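Local coordinates for mediator of RNA polymerase II transcription subunit 6 (Schizosaccharomyces pombe, PDB 4H61), which serves as a subunit of the Mediator complex, the coactivator that conveys signals from gene-specific regulators to the RNA polymerase II transcription machinery, at residues 14-17 / 22-25; 85-90 / 95-100; 45-50 / 56-61. All coordinates share one frame; numbering follows the deposited sequence.

Interaction 1 (14-17 / 22-25)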
loop_
_atom_site.group_PDB
_atom_site.type_symbol
_atom_site.label_atom_id
_atom_site.label_comp_id
_atom_site.label_asym_id
_atom_site.label_seq_id
_atom_site.Cartn_x
_atom_site.Cartn_y
_atom_site.Cartn_z
ATOM N N PRO A 14 19.938 -2.834 -0.308
ATOM C CA PRO A 14 20.424 -3.916 0.568
ATOM C C PRO A 14 20.950 -3.425 1.918
ATOM O O PRO A 14 20.849 -4.144 2.915
ATOM C CB PRO A 14 21.574 -4.530 -0.238
ATOM C CG PRO A 14 21.292 -4.177 -1.651
ATOM C CD PRO A 14 20.634 -2.826 -1.608
ATOM N N GLU A 15 21.495 -2.211 1.943
ATOM C CA GLU A 15 22.092 -1.649 3.153
ATOM C C GLU A 15 21.048 -1.318 4.217
ATOM O O GLU A 15 21.371 -1.183 5.395
ATOM C CB GLU A 15 22.941 -0.411 2.820
ATOM C CG GLU A 15 22.198 0.716 2.087
ATOM C CD GLU A 15 22.155 0.537 0.567
ATOM O OE1 GLU A 15 22.199 -0.618 0.093
ATOM O OE2 GLU A 15 22.074 1.558 -0.156
ATOM N N TRP A 16 19.795 -1.187 3.795
ATOM C CA TRP A 16 18.694 -0.949 4.720
ATOM C C TRP A 16 18.198 -2.288 5.258
ATOM O O TRP A 16 17.899 -2.429 6.446
ATOM C CB TRP A 16 17.563 -0.209 4.004
ATOM C CG TRP A 16 16.463 0.302 4.893
ATOM C CD1 TRP A 16 16.331 1.568 5.384
ATOM C CD2 TRP A 16 15.323 -0.431 5.367
ATOM N NE1 TRP A 16 15.186 1.668 6.143
ATOM C CE2 TRP A 16 14.550 0.455 6.146
ATOM C CE3 TRP A 16 14.884 -1.748 5.212
ATOM C CZ2 TRP A 16 13.365 0.064 6.769
ATOM C CZ3 TRP A 16 13.707 -2.136 5.834
ATOM C CH2 TRP A 16 12.961 -1.232 6.602
ATOM N N VAL A 17 18.122 -3.273 4.367
ATOM C CA VAL A 17 17.646 -4.604 4.717
ATOM C C VAL A 17 18.511 -5.237 5.802
ATOM O O VAL A 17 17.992 -5.789 6.775
ATOM C CB VAL A 17 17.609 -5.528 3.484
ATOM C CG1 VAL A 17 17.164 -6.928 3.880
ATOM C CG2 VAL A 17 16.684 -4.951 2.422
ATOM N N GLY A 22 16.544 -8.050 7.861
ATOM C CA GLY A 22 15.772 -8.704 6.818
ATOM C C GLY A 22 14.344 -8.203 6.720
ATOM O O GLY A 22 13.810 -7.611 7.661
ATOM N N LEU A 23 13.713 -8.445 5.578
ATOM C CA LEU A 23 12.357 -7.956 5.363
ATOM C C LEU A 23 11.328 -8.776 6.121
ATOM O O LEU A 23 11.392 -10.004 6.157
ATOM C CB LEU A 23 12.002 -7.930 3.873
ATOM C CG LEU A 23 12.725 -6.903 3.003
ATOM C CD1 LEU A 23 12.091 -6.835 1.616
ATOM C CD2 LEU A 23 12.730 -5.534 3.678
ATOM N N ARG A 24 10.381 -8.073 6.726
ATOM C CA ARG A 24 9.249 -8.699 7.389
ATOM C C ARG A 24 8.011 -7.858 7.106
ATOM O O ARG A 24 8.124 -6.660 6.831
ATOM C CB ARG A 24 9.501 -8.799 8.897
ATOM C CG ARG A 24 10.564 -9.824 9.290
ATOM C CD ARG A 24 11.040 -9.655 10.735
ATOM N NE ARG A 24 11.927 -8.505 10.907
ATOM C CZ ARG A 24 11.590 -7.381 11.538
ATOM N NH1 ARG A 24 10.380 -7.252 12.070
ATOM N NH2 ARG A 24 12.468 -6.388 11.643
ATOM N N THR A 25 6.838 -8.486 7.163
ATOM C CA THR A 25 5.563 -7.784 7.019
ATOM C C THR A 25 5.523 -6.571 7.945
ATOM O O THR A 25 4.994 -5.517 7.591
ATOM C CB THR A 25 4.380 -8.716 7.349
ATOM O OG1 THR A 25 4.369 -9.814 6.430
ATOM C CG2 THR A 25 3.055 -7.976 7.255
#

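Interaction 2 (85-90 / 95-100)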
loop_
_atom_site.group_PDB
_atom_site.type_symbol
_atom_site.label_atom_id
_atom_site.label_comp_id
_atom_site.label_asym_id
_atom_site.label_seq_id
_atom_site.Cartn_x
_atom_site.Cartn_y
_atom_site.Cartn_z
ATOM N N VAL A 85 3.115 -7.927 -1.679
ATOM C CA VAL A 85 2.525 -7.122 -2.739
ATOM C C VAL A 85 1.806 -5.920 -2.154
ATOM O O VAL A 85 0.979 -6.056 -1.244
ATOM C CB VAL A 85 1.547 -7.937 -3.593
ATOM C CG1 VAL A 85 0.865 -7.036 -4.624
ATOM C CG2 VAL A 85 2.274 -9.083 -4.270
ATOM N N ILE A 86 2.126 -4.745 -2.689
ATOM C CA ILE A 86 1.636 -3.483 -2.151
ATOM C C ILE A 86 0.752 -2.791 -3.165
ATOM O O ILE A 86 1.041 -2.821 -4.359
ATOM C CB ILE A 86 2.812 -2.561 -1.790
ATOM C CG1 ILE A 86 3.659 -3.204 -0.690
ATOM C CG2 ILE A 86 2.324 -1.192 -1.360
ATOM C CD1 ILE A 86 4.913 -2.450 -0.381
ATOM N N GLN A 87 -0.327 -2.176 -2.694
ATOM C CA GLN A 87 -1.250 -1.475 -3.573
ATOM C C GLN A 87 -1.373 -0.002 -3.215
ATOM O O GLN A 87 -1.618 0.348 -2.055
ATOM C CB GLN A 87 -2.624 -2.127 -3.500
ATOM C CG GLN A 87 -3.748 -1.269 -4.028
ATOM C CD GLN A 87 -5.062 -2.021 -4.070
ATOM O OE1 GLN A 87 -5.137 -3.116 -4.629
ATOM N NE2 GLN A 87 -6.105 -1.444 -3.467
ATOM N N LYS A 88 -1.185 0.855 -4.214
ATOM C CA LYS A 88 -1.472 2.279 -4.083
ATOM C C LYS A 88 -2.943 2.454 -4.406
ATOM O O LYS A 88 -3.422 1.941 -5.418
ATOM C CB LYS A 88 -0.596 3.098 -5.043
ATOM C CG LYS A 88 -0.967 4.581 -5.207
ATOM C CD LYS A 88 0.310 5.408 -5.387
ATOM C CE LYS A 88 0.230 6.483 -6.465
ATOM N NZ LYS A 88 0.656 5.992 -7.808
ATOM N N GLN A 89 -3.663 3.159 -3.542
ATOM C CA GLN A 89 -5.093 3.345 -3.734
ATOM C C GLN A 89 -5.545 4.736 -3.289
ATOM O O GLN A 89 -4.950 5.345 -2.403
ATOM C CB GLN A 89 -5.866 2.278 -2.960
ATOM C CG GLN A 89 -5.979 2.554 -1.460
ATOM C CD GLN A 89 -6.377 1.324 -0.657
ATOM O OE1 GLN A 89 -6.337 0.199 -1.158
ATOM N NE2 GLN A 89 -6.765 1.539 0.597
ATOM N N ASN A 90 -6.590 5.250 -3.918
ATOM C CA ASN A 90 -7.175 6.480 -3.456
ATOM C C ASN A 90 -8.425 6.151 -2.670
ATOM O O ASN A 90 -9.413 5.689 -3.234
ATOM C CB ASN A 90 -7.527 7.390 -4.623
ATOM C CG ASN A 90 -8.149 8.700 -4.167
ATOM O OD1 ASN A 90 -7.933 9.144 -3.033
ATOM N ND2 ASN A 90 -8.938 9.317 -5.041
ATOM N N ASN A 95 -15.825 3.195 2.981
ATOM C CA ASN A 95 -16.330 2.022 2.280
ATOM C C ASN A 95 -15.779 1.864 0.876
ATOM O O ASN A 95 -15.921 0.806 0.275
ATOM C CB ASN A 95 -17.859 2.061 2.199
ATOM C CG ASN A 95 -18.515 2.091 3.562
ATOM O OD1 ASN A 95 -18.168 1.310 4.452
ATOM N ND2 ASN A 95 -19.462 3.006 3.738
ATOM N N GLU A 96 -15.179 2.916 0.336
ATOM C CA GLU A 96 -14.732 2.857 -1.048
ATOM C C GLU A 96 -13.262 3.197 -1.226
ATOM O O GLU A 96 -12.703 4.041 -0.520
ATOM C CB GLU A 96 -15.594 3.739 -1.948
ATOM C CG GLU A 96 -17.002 3.216 -2.142
ATOM C CD GLU A 96 -17.706 3.876 -3.308
ATOM O OE1 GLU A 96 -18.953 3.770 -3.383
ATOM O OE2 GLU A 96 -17.008 4.490 -4.150
ATOM N N VAL A 97 -12.656 2.528 -2.198
ATOM C CA VAL A 97 -11.250 2.685 -2.493
ATOM C C VAL A 97 -11.053 2.515 -3.996
ATOM O O VAL A 97 -11.698 1.673 -4.615
ATOM C CB VAL A 97 -10.442 1.642 -1.703
ATOM C CG1 VAL A 97 -9.239 1.162 -2.480
ATOM C CG2 VAL A 97 -10.045 2.204 -0.356
ATOM N N LYS A 98 -10.191 3.328 -4.599
ATOM C CA LYS A 98 -9.891 3.155 -6.016
ATOM C C LYS A 98 -8.443 2.734 -6.195
ATOM O O LYS A 98 -7.522 3.489 -5.887
ATOM C CB LYS A 98 -10.194 4.418 -6.819
ATOM C CG LYS A 98 -9.937 4.241 -8.303
ATOM C CD LYS A 98 -10.196 5.521 -9.086
ATOM C CE LYS A 98 -9.872 5.343 -10.568
ATOM N NZ LYS A 98 -8.456 4.920 -10.776
ATOM N N PRO A 99 -8.235 1.508 -6.675
ATOM C CA PRO A 99 -6.882 0.985 -6.884
ATOM C C PRO A 99 -6.201 1.752 -8.004
ATOM O O PRO A 99 -6.790 1.904 -9.075
ATOM C CB PRO A 99 -7.126 -0.466 -7.309
ATOM C CG PRO A 99 -8.521 -0.780 -6.829
ATOM C CD PRO A 99 -9.273 0.508 -6.963
ATOM N N LEU A 100 -4.988 2.235 -7.749
ATOM C CA LEU A 100 -4.266 3.061 -8.710
ATOM C C LEU A 100 -3.158 2.276 -9.391
ATOM O O LEU A 100 -3.111 2.203 -10.619
ATOM C CB LEU A 100 -3.700 4.307 -8.027
ATOM C CG LEU A 100 -4.800 5.251 -7.548
ATOM C CD1 LEU A 100 -4.232 6.520 -6.879
ATOM C CD2 LEU A 100 -5.708 5.576 -8.727
#

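Interaction 3 (45-50 / 56-61)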
loop_
_atom_site.group_PDB
_atom_site.type_symbol
_atom_site.label_atom_id
_atom_site.label_comp_id
_atom_site.label_asym_id
_atom_site.label_seq_id
_atom_site.Cartn_x
_atom_site.Cartn_y
_atom_site.Cartn_z
ATOM N N GLU A 45 2.152 8.693 5.018
ATOM C CA GLU A 45 3.167 9.629 5.469
ATOM C C GLU A 45 2.640 10.526 6.587
ATOM O O GLU A 45 3.352 10.834 7.552
ATOM C CB GLU A 45 3.664 10.476 4.287
ATOM C CG GLU A 45 4.682 11.534 4.652
ATOM C CD GLU A 45 6.024 10.961 5.070
ATOM O OE1 GLU A 45 6.198 9.719 5.021
ATOM O OE2 GLU A 45 6.910 11.766 5.447
ATOM N N MET A 46 1.385 10.939 6.451
ATOM C CA MET A 46 0.786 11.839 7.420
ATOM C C MET A 46 0.782 11.146 8.769
ATOM O O MET A 46 1.148 11.737 9.789
ATOM C CB MET A 46 -0.629 12.223 6.996
ATOM C CG MET A 46 -1.333 13.174 7.961
ATOM S SD MET A 46 -2.189 12.345 9.333
ATOM C CE MET A 46 -2.804 13.776 10.225
ATOM N N LEU A 47 0.389 9.876 8.753
ATOM C CA LEU A 47 0.385 9.049 9.950
ATOM C C LEU A 47 1.785 8.853 10.522
ATOM O O LEU A 47 1.954 8.891 11.738
ATOM C CB LEU A 47 -0.266 7.700 9.662
ATOM C CG LEU A 47 -1.797 7.719 9.598
ATOM C CD1 LEU A 47 -2.370 6.407 9.064
ATOM C CD2 LEU A 47 -2.366 8.016 10.969
ATOM N N LYS A 48 2.785 8.650 9.658
ATOM C CA LYS A 48 4.144 8.412 10.144
ATOM C C LYS A 48 4.582 9.588 10.999
ATOM O O LYS A 48 5.229 9.418 12.034
ATOM C CB LYS A 48 5.146 8.198 9.000
ATOM C CG LYS A 48 6.587 7.919 9.480
ATOM C CD LYS A 48 7.621 7.865 8.344
ATOM C CE LYS A 48 8.152 9.265 7.989
ATOM N NZ LYS A 48 8.995 9.320 6.734
ATOM N N MET A 49 4.193 10.783 10.575
ATOM C CA MET A 49 4.657 11.995 11.231
ATOM C C MET A 49 3.879 12.367 12.488
ATOM O O MET A 49 4.460 12.910 13.425
ATOM C CB MET A 49 4.702 13.152 10.237
ATOM C CG MET A 49 5.625 12.872 9.067
ATOM S SD MET A 49 7.354 13.299 9.384
ATOM C CE MET A 49 7.956 11.889 10.303
ATOM N N GLN A 50 2.580 12.081 12.519
ATOM C CA GLN A 50 1.826 12.298 13.743
ATOM C C GLN A 50 2.417 11.396 14.819
ATOM O O GLN A 50 2.554 11.794 15.976
ATOM C CB GLN A 50 0.334 12.010 13.554
ATOM C CG GLN A 50 -0.425 13.097 12.800
ATOM C CD GLN A 50 -0.494 14.420 13.550
ATOM O OE1 GLN A 50 -0.667 14.447 14.768
ATOM N NE2 GLN A 50 -0.362 15.527 12.820
ATOM N N LEU A 56 3.823 8.673 19.679
ATOM C CA LEU A 56 2.628 7.886 19.929
ATOM C C LEU A 56 2.610 6.630 19.068
ATOM O O LEU A 56 2.987 6.662 17.899
ATOM C CB LEU A 56 1.389 8.734 19.634
ATOM C CG LEU A 56 0.177 8.552 20.549
ATOM C CD1 LEU A 56 0.498 8.992 21.978
ATOM C CD2 LEU A 56 -1.015 9.317 19.999
ATOM N N ASP A 57 2.178 5.522 19.656
ATOM C CA ASP A 57 1.974 4.289 18.910
ATOM C C ASP A 57 0.520 4.238 18.458
ATOM O O ASP A 57 -0.400 4.225 19.275
ATOM C CB ASP A 57 2.325 3.073 19.774
ATOM C CG ASP A 57 1.911 1.752 19.137
ATOM O OD1 ASP A 57 1.914 1.646 17.891
ATOM O OD2 ASP A 57 1.585 0.814 19.898
ATOM N N LEU A 58 0.320 4.211 17.148
ATOM C CA LEU A 58 -1.017 4.310 16.586
ATOM C C LEU A 58 -1.598 2.944 16.239
ATOM O O LEU A 58 -2.719 2.844 15.738
ATOM C CB LEU A 58 -1.001 5.217 15.357
ATOM C CG LEU A 58 -1.023 6.732 15.604
ATOM C CD1 LEU A 58 0.157 7.224 16.432
ATOM C CD2 LEU A 58 -1.076 7.468 14.278
ATOM N N GLY A 59 -0.829 1.892 16.500
ATOM C CA GLY A 59 -1.317 0.536 16.340
ATOM C C GLY A 59 -1.570 0.121 14.905
ATOM O O GLY A 59 -0.766 0.404 14.017
ATOM N N ASP A 60 -2.698 -0.548 14.681
ATOM C CA ASP A 60 -3.004 -1.144 13.385
ATOM C C ASP A 60 -3.182 -0.094 12.293
ATOM O O ASP A 60 -4.100 0.725 12.349
ATOM C CB ASP A 60 -4.251 -2.022 13.484
ATOM C CG ASP A 60 -4.584 -2.713 12.178
ATOM O OD1 ASP A 60 -3.911 -3.711 11.844
ATOM O OD2 ASP A 60 -5.528 -2.269 11.490
ATOM N N LEU A 61 -2.297 -0.128 11.303
ATOM C CA LEU A 61 -2.303 0.853 10.227
ATOM C C LEU A 61 -3.616 0.857 9.458
ATOM O O LEU A 61 -4.215 1.913 9.247
ATOM C CB LEU A 61 -1.158 0.569 9.258
ATOM C CG LEU A 61 -1.109 1.442 8.006
ATOM C CD1 LEU A 61 -0.818 2.891 8.377
ATOM C CD2 LEU A 61 -0.078 0.913 7.035
#

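Interaction 1 (14-17 / 22-25)
Gly22 meets Val17 through the backbone: the amide N of Gly22 donates to the carbonyl O of Val17 at 2.9 Å, with an N-H...O angle of 164°. The bond spans five residues, one more than an alpha-helical bond, and ties the departing chain back to a carbonyl of helix 14-19. Gly22 has a positive phi of 93°, and at its backbone angles a CB would run into the carbonyl O of the residue before it; the chain can take this course because there is no side chain. The CA of Gly22 also lies 3.7 Å from CG1 of Val17. That branch is anti to the backbone N (chi1 178°), which sets it beside the carbonyl carbon and against Gly22 CA. Leu23 follows with the main apolar contact. Its CD2 reaches CG2 of Val17 at 4.2 Å and CZ3 of Trp16 at 4.1 Å. The methyl comes up to the benzene edge of the indole, near the ring plane; the leucine crosses both side chains at about a right angle. Beyond Leu23 the chain moves away from Val17 and Trp16, and its bonds go to other partners: Arg24 NH2 to Met20 O, Arg24 N to Asn27 OD1, and Thr25 OG1 to Trp84 NE1. Tyr31 of helix 28-33 touches Val17 and Leu23, and its ring meets that of Trp16. Glu108, in the turn between strands 97-106 and 109-112, also touches Val17 and Leu23, so the cluster sits between helix 28-33 and one end of the sheet.

Interaction 2 (85-90 / 95-100)
Both methyls of Val97 lie over one face of the Gln89 amide, CG1 at 3.3 Å from OE1 and CG2 at 3.5 Å from NE2. At the oxygen edge, in the carbonyl plane, Gln87 NE2 donates to Gln89 OE1 at 2.8 Å; the Gln89 NE2 bonds to Gln72 OE1 on strand 70-79. The Gln87 amide carries CB of Pro99 over one face, 4.1 Å from NE2, the two side chains lying side by side. Gln89 turns its CG between its backbone N and carbonyl carbon (chi1 78°), which carries the amide across to Val97. Gln87, Gln89, Val97 and Pro99 belong to the beta hairpin of strands 83-91 and 97-106. Gln89 and Pro99 form an antiparallel non-hydrogen-bonded pair, so the N-H that proline lacks is not needed here; Asn90 and Lys98 are the hydrogen-bonded pair, with Asn90 N to Lys98 O at 2.8 Å and Lys98 N to Asn90 O at 2.8 Å. With an alanine at Gln89, Gln87 NE2 and Gln72 OE1 would probably each lose this bond, and the Val97 methyls the amide face they rest on. Leu100 N donates to Lys88 O at 2.8 Å, and on the sheet face of Asn90 and Lys98, Lys88 CG meets Leu100 CB at 3.9 Å.

Interaction 3 (45-50 / 56-61)
Leu47 divides its two methyls between two leucines of the following loop and helix start: CD2 meets CD2 of Leu58 at 3.6 Å, and CD1 meets CD1 of Leu61 at 3.9 Å. Both meetings are methyl to methyl, with the side chains slanting across one another, and no hydrogen bond joins the two segments. Leu61 contributes because its CG stands anti to the backbone N (chi1 175°), which swings the branch end back to the helix although the side chain does not set out in that direction. Leu65 and Leu68 also touch Leu47 and extend the apolar patch, with Gln64 beside them. Another flank of helix 43-53, turned from the loop, makes no contact with it. There Lys48 sets out away from the loop, and its NZ forms a salt bridge with OE1 of Glu45 at 3.3 Å, weak as a hydrogen bond, one helical turn back. Asp57, on the exposed loop, makes no contact with 45-50. Its OD1 instead accepts from the backbone N of Gly59 at 3.1 Å, met from above the carboxylate plane, and so closes an Asx turn. Gly59 has a positive phi, and Asp60 then takes the N-cap position, its carboxylate capping a backbone N at the start of the next helix. The whole is two successive helices joined by a short loop: Leu47 of the first bridges a leucine of the loop and one at the start of the second, while an Asx turn and an N-cap shape the connection.

The three contacts follow one another along the chain in the order 1, 3, 2, each closing before the next opens, and all fall within the Med6 family region. Interactions 1 and 3 belong to the helical N-terminal half, where each joins a helix (14-19, 43-53) to the loop that follows it; their centres are about 20 Å apart. Interaction 2 lies in the four-stranded antiparallel sheet, its centre about 7 Å from the centre of the chain, about 24 Å from that of interaction 1 and about 19 Å from that of interaction 3. None touches another. Helix 28-33 links two of them, since it packs on interaction 1 and on Ile86 of the 85-90 strand. Each joins parts of the chain close in sequence, two at the helical end and one in the sheet.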